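Long-range contact in putative isomerase YbhH (Escherichia coli, PDB 6OTV), which probably acts as an isomerase of the PrpF family, related to the diaminopimelate epimerases, though its substrate is not established: residues A[188-202]-A[283-296]. Residues are numbered along the deposited sequence; the frame is centred on the assembly and turned at random.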
loop_
_atom_site.group_PDB
_atom_site.type_symbol
_atom_site.label_atom_id
_atom_site.label_comp_id
_atom_site.label_asym_id
_atom_site.label_seq_id
_atom_site.Cartn_x
_atom_site.Cartn_y
_atom_site.Cartn_z
ATOM N N PRO A 188 18.262 -19.721 -25.045
ATOM C CA PRO A 188 17.561 -18.451 -24.794
ATOM C C PRO A 188 16.645 -18.581 -23.586
ATOM O O PRO A 188 15.749 -19.426 -23.563
ATOM C CB PRO A 188 16.769 -18.222 -26.086
ATOM C CG PRO A 188 16.544 -19.597 -26.630
ATOM C CD PRO A 188 17.765 -20.401 -26.255
ATOM N N VAL A 189 16.877 -17.743 -22.575
ATOM C CA VAL A 189 16.088 -17.752 -21.351
ATOM C C VAL A 189 15.606 -16.335 -21.063
ATOM O O VAL A 189 15.993 -15.373 -21.726
ATOM C CB VAL A 189 16.875 -18.307 -20.143
ATOM C CG1 VAL A 189 17.433 -19.692 -20.452
ATOM C CG2 VAL A 189 17.981 -17.342 -19.737
ATOM N N THR A 190 14.746 -16.220 -20.053
ATOM C CA THR A 190 14.252 -14.932 -19.584
ATOM C C THR A 190 14.399 -14.855 -18.073
ATOM O O THR A 190 13.925 -15.739 -17.351
ATOM C CB THR A 190 12.788 -14.708 -19.982
ATOM O OG1 THR A 190 12.716 -14.373 -21.374
ATOM C CG2 THR A 190 12.177 -13.579 -19.163
ATOM N N CYS A 191 15.062 -13.804 -17.602
ATOM C CA CYS A 191 15.227 -13.549 -16.178
ATOM C C CYS A 191 14.238 -12.468 -15.763
ATOM O O CYS A 191 14.316 -11.332 -16.244
ATOM C CB CYS A 191 16.660 -13.128 -15.863
ATOM S SG CYS A 191 17.894 -14.377 -16.295
ATOM N N ILE A 192 13.306 -12.823 -14.882
ATOM C CA ILE A 192 12.256 -11.911 -14.456
ATOM C C ILE A 192 12.050 -12.063 -12.954
ATOM O O ILE A 192 12.185 -13.156 -12.393
ATOM C CB ILE A 192 10.944 -12.149 -15.240
ATOM C CG1 ILE A 192 9.911 -11.065 -14.926
ATOM C CG2 ILE A 192 10.384 -13.529 -14.946
ATOM C CD1 ILE A 192 8.658 -11.161 -15.772
ATOM N N ASP A 193 11.746 -10.945 -12.301
ATOM C CA ASP A 193 11.525 -10.875 -10.858
ATOM C C ASP A 193 10.116 -10.330 -10.640
ATOM O O ASP A 193 9.922 -9.118 -10.513
ATOM C CB ASP A 193 12.590 -9.999 -10.191
ATOM C CG ASP A 193 12.544 -10.063 -8.674
ATOM O OD1 ASP A 193 11.771 -10.873 -8.121
ATOM O OD2 ASP A 193 13.291 -9.298 -8.032
ATOM N N MET A 194 9.132 -11.230 -10.617
ATOM C CA MET A 194 7.729 -10.888 -10.372
ATOM C C MET A 194 7.206 -11.847 -9.308
ATOM O O MET A 194 6.957 -13.021 -9.600
ATOM C CB MET A 194 6.899 -10.973 -11.650
ATOM C CG MET A 194 6.805 -9.668 -12.427
ATOM S SD MET A 194 5.844 -8.400 -11.569
ATOM C CE MET A 194 4.226 -9.162 -11.522
ATOM N N ALA A 195 7.065 -11.345 -8.077
ATOM C CA ALA A 195 6.663 -12.127 -6.907
ATOM C C ALA A 195 7.704 -13.182 -6.541
ATOM O O ALA A 195 7.745 -13.650 -5.399
ATOM C CB ALA A 195 5.294 -12.781 -7.126
ATOM N N MET A 196 8.553 -13.549 -7.491
ATOM C CA MET A 196 9.602 -14.538 -7.290
ATOM C C MET A 196 10.637 -14.383 -8.397
ATOM O O MET A 196 10.270 -14.275 -9.573
ATOM C CB MET A 196 9.021 -15.955 -7.286
ATOM C CG MET A 196 10.058 -17.068 -7.189
ATOM S SD MET A 196 10.906 -17.119 -5.595
ATOM C CE MET A 196 9.542 -17.507 -4.503
ATOM N N PRO A 197 11.927 -14.334 -8.067
ATOM C CA PRO A 197 12.959 -14.366 -9.115
ATOM C C PRO A 197 12.997 -15.743 -9.761
ATOM O O PRO A 197 13.227 -16.749 -9.088
ATOM C CB PRO A 197 14.256 -14.065 -8.350
ATOM C CG PRO A 197 13.818 -13.484 -7.042
ATOM C CD PRO A 197 12.503 -14.119 -6.731
ATOM N N VAL A 198 12.749 -15.788 -11.069
ATOM C CA VAL A 198 12.764 -17.041 -11.812
ATOM C C VAL A 198 13.564 -16.852 -13.091
ATOM O O VAL A 198 13.705 -15.738 -13.605
ATOM C CB VAL A 198 11.342 -17.556 -12.147
ATOM C CG1 VAL A 198 10.510 -17.736 -10.883
ATOM C CG2 VAL A 198 10.650 -16.627 -13.135
ATOM N N VAL A 199 14.094 -17.960 -13.601
ATOM C CA VAL A 199 14.720 -18.004 -14.916
ATOM C C VAL A 199 13.897 -18.959 -15.772
ATOM O O VAL A 199 13.768 -20.146 -15.449
ATOM C CB VAL A 199 16.198 -18.427 -14.841
ATOM C CG1 VAL A 199 16.388 -19.583 -13.869
ATOM C CG2 VAL A 199 16.722 -18.786 -16.222
ATOM N N ILE A 200 13.321 -18.431 -16.843
ATOM C CA ILE A 200 12.382 -19.173 -17.673
ATOM C C ILE A 200 13.152 -19.813 -18.819
ATOM O O ILE A 200 13.775 -19.116 -19.626
ATOM C CB ILE A 200 11.266 -18.253 -18.188
ATOM C CG1 ILE A 200 10.462 -17.719 -17.001
ATOM C CG2 ILE A 200 10.375 -18.983 -19.179
ATOM C CD1 ILE A 200 9.526 -16.605 -17.350
ATOM N N ILE A 201 13.116 -21.141 -18.885
ATOM C CA ILE A 201 13.909 -21.919 -19.828
ATOM C C ILE A 201 12.957 -22.770 -20.657
ATOM O O ILE A 201 12.152 -23.509 -20.088
ATOM C CB ILE A 201 14.940 -22.817 -19.121
ATOM C CG1 ILE A 201 15.744 -22.010 -18.101
ATOM C CG2 ILE A 201 15.851 -23.490 -20.145
ATOM C CD1 ILE A 201 16.554 -22.863 -17.152
ATOM N N PRO A 202 13.011 -22.705 -21.988
ATOM C CA PRO A 202 12.216 -23.632 -22.806
ATOM C C PRO A 202 12.685 -25.067 -22.614
ATOM O O PRO A 202 13.875 -25.371 -22.725
ATOM C CB PRO A 202 12.461 -23.143 -24.239
ATOM C CG PRO A 202 12.929 -21.728 -24.093
ATOM C CD PRO A 202 13.693 -21.690 -22.806
ATOM N N ILE A 283 2.727 -16.173 -10.747
ATOM C CA ILE A 283 2.728 -14.742 -11.039
ATOM C C ILE A 283 3.823 -14.414 -12.046
ATOM O O ILE A 283 3.597 -13.700 -13.032
ATOM C CB ILE A 283 2.897 -13.923 -9.746
ATOM C CG1 ILE A 283 1.833 -14.301 -8.712
ATOM C CG2 ILE A 283 2.860 -12.432 -10.051
ATOM C CD1 ILE A 283 0.421 -14.227 -9.225
ATOM N N ALA A 284 5.028 -14.940 -11.813
ATOM C CA ALA A 284 6.164 -14.622 -12.672
ATOM C C ALA A 284 5.953 -15.142 -14.089
ATOM O O ALA A 284 6.185 -14.421 -15.067
ATOM C CB ALA A 284 7.448 -15.195 -12.070
ATOM N N ILE A 285 5.513 -16.396 -14.217
ATOM C CA ILE A 285 5.346 -17.004 -15.536
ATOM C C ILE A 285 4.237 -16.305 -16.313
ATOM O O ILE A 285 4.394 -15.989 -17.499
ATOM C CB ILE A 285 5.070 -18.509 -15.397
ATOM C CG1 ILE A 285 6.247 -19.195 -14.711
ATOM C CG2 ILE A 285 4.804 -19.126 -16.760
ATOM C CD1 ILE A 285 5.872 -20.479 -14.023
ATOM N N SER A 286 3.095 -16.065 -15.664
ATOM C CA SER A 286 2.002 -15.377 -16.342
ATOM C C SER A 286 2.417 -13.973 -16.770
ATOM O O SER A 286 2.001 -13.491 -17.831
ATOM C CB SER A 286 0.770 -15.324 -15.436
ATOM O OG SER A 286 1.038 -14.584 -14.256
ATOM N N SER A 287 3.248 -13.307 -15.961
ATOM C CA SER A 287 3.730 -11.975 -16.318
ATOM C C SER A 287 4.575 -12.012 -17.584
ATOM O O SER A 287 4.424 -11.158 -18.465
ATOM C CB SER A 287 4.532 -11.375 -15.164
ATOM O OG SER A 287 3.717 -11.185 -14.023
ATOM N N SER A 288 5.476 -12.992 -17.691
ATOM C CA SER A 288 6.289 -13.106 -18.896
ATOM C C SER A 288 5.432 -13.365 -20.127
ATOM O O SER A 288 5.811 -12.976 -21.236
ATOM C CB SER A 288 7.327 -14.213 -18.733
ATOM O OG SER A 288 6.711 -15.488 -18.694
ATOM N N CYS A 289 4.273 -14.008 -19.955
ATOM C CA CYS A 289 3.365 -14.192 -21.085
ATOM C C CYS A 289 2.804 -12.867 -21.579
ATOM O O CYS A 289 2.544 -12.715 -22.778
ATOM C CB CYS A 289 2.218 -15.129 -20.704
ATOM S SG CYS A 289 2.695 -16.845 -20.410
ATOM N N ALA A 290 2.606 -11.903 -20.680
ATOM C CA ALA A 290 2.020 -10.625 -21.058
ATOM C C ALA A 290 3.060 -9.587 -21.447
ATOM O O ALA A 290 2.787 -8.747 -22.311
ATOM C CB ALA A 290 1.160 -10.079 -19.913
ATOM N N LEU A 291 4.241 -9.618 -20.836
ATOM C CA LEU A 291 5.274 -8.646 -21.164
ATOM C C LEU A 291 5.915 -8.981 -22.505
ATOM O O LEU A 291 6.207 -10.144 -22.800
ATOM C CB LEU A 291 6.335 -8.604 -20.066
ATOM C CG LEU A 291 5.818 -8.215 -18.682
ATOM C CD1 LEU A 291 6.943 -8.231 -17.662
ATOM C CD2 LEU A 291 5.148 -6.851 -18.732
ATOM N N GLU A 292 6.131 -7.951 -23.318
ATOM C CA GLU A 292 6.695 -8.137 -24.645
ATOM C C GLU A 292 8.196 -8.394 -24.573
ATOM O O GLU A 292 8.906 -7.845 -23.726
ATOM C CB GLU A 292 6.427 -6.912 -25.517
ATOM C CG GLU A 292 6.855 -5.600 -24.882
ATOM C CD GLU A 292 6.932 -4.465 -25.885
ATOM O OE1 GLU A 292 8.023 -3.874 -26.036
ATOM O OE2 GLU A 292 5.902 -4.169 -26.529
ATOM N N GLY A 293 8.674 -9.244 -25.478
ATOM C CA GLY A 293 10.093 -9.479 -25.638
ATOM C C GLY A 293 10.663 -10.633 -24.844
ATOM O O GLY A 293 11.863 -10.913 -24.970
ATOM N N THR A 294 9.860 -11.307 -24.028
ATOM C CA THR A 294 10.367 -12.430 -23.256
ATOM C C THR A 294 10.467 -13.678 -24.129
ATOM O O THR A 294 9.876 -13.766 -25.210
ATOM C CB THR A 294 9.473 -12.713 -22.049
ATOM O OG1 THR A 294 8.142 -13.002 -22.497
ATOM C CG2 THR A 294 9.447 -11.515 -21.105
ATOM N N VAL A 295 11.231 -14.657 -23.638
ATOM C CA VAL A 295 11.381 -15.915 -24.359
ATOM C C VAL A 295 10.061 -16.672 -24.438
ATOM O O VAL A 295 9.905 -17.556 -25.289
ATOM C CB VAL A 295 12.474 -16.779 -23.700
ATOM C CG1 VAL A 295 11.963 -17.401 -22.406
ATOM C CG2 VAL A 295 12.970 -17.845 -24.666
ATOM N N THR A 296 9.101 -16.337 -23.570
ATOM C CA THR A 296 7.797 -16.989 -23.609
ATOM C C THR A 296 7.072 -16.709 -24.921
ATOM O O THR A 296 6.312 -17.556 -25.403
ATOM C CB THR A 296 6.955 -16.532 -22.414
ATOM O OG1 THR A 296 7.692 -16.749 -21.204
ATOM C CG2 THR A 296 5.660 -17.312 -22.335
#
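Thr190 and Val295 join the far end of a β-hairpin, strands 188-193 and 197-202, to the loop that follows helix 279-290. The backbone N of Val295 donates a nearly straight hydrogen bond (172°) to Thr190 OG1 at 2.7 Å. That hydroxyl is also hydrogen-bonded to Gln180 O, so the buried group accepts one hydrogen bond and donates the other. Threonine suits the place because its methyl, CG2, can at the same time pack on Thr294 CG2.

Val295 can be followed outward from CB, which lies 3.4 Å from Thr190 OG1. With chi1 at 75°, CG1 is held between its own backbone N and carbonyl carbon and lies against Thr190 OG1 and CB and Ile200 CG2, while CG2, anti to the backbone N, lies 3.4 Å from Pro188 O and also packs on CG of the Pro202 ring. Its compact fork thus spans both strands.

Along the helix, small residues let the hairpin come close. Ala284 CB sits 3.3 Å from Met194 O and 3.7 Å from Val198 CG2, and Ser288 receives Ile200 CD1 on its CB and OG. Ser288 OG donates to Ile285 O and accepts from Thr296 OG1, while Ser288 O takes the hydroxyl of Thr294, tying the loop back onto the helix. Near the hairpin turn, Met194 bends at chi2 and chi3, bringing CE 3.8 Å from Ile283 CG2, the two side chains crossing at about a right angle; CE also meets Ser287 OG, which donates to Ile283 O. Ala195 CB packs on Ile283 CB.

Apart from the single hydrogen bond across it, this helix-on-hairpin packing, consistent with a diaminopimelate epimerase-like fold, is mainly apolar: serine hydroxyls are spent largely within the helix and loop, and that bond fixes the loop against the strands.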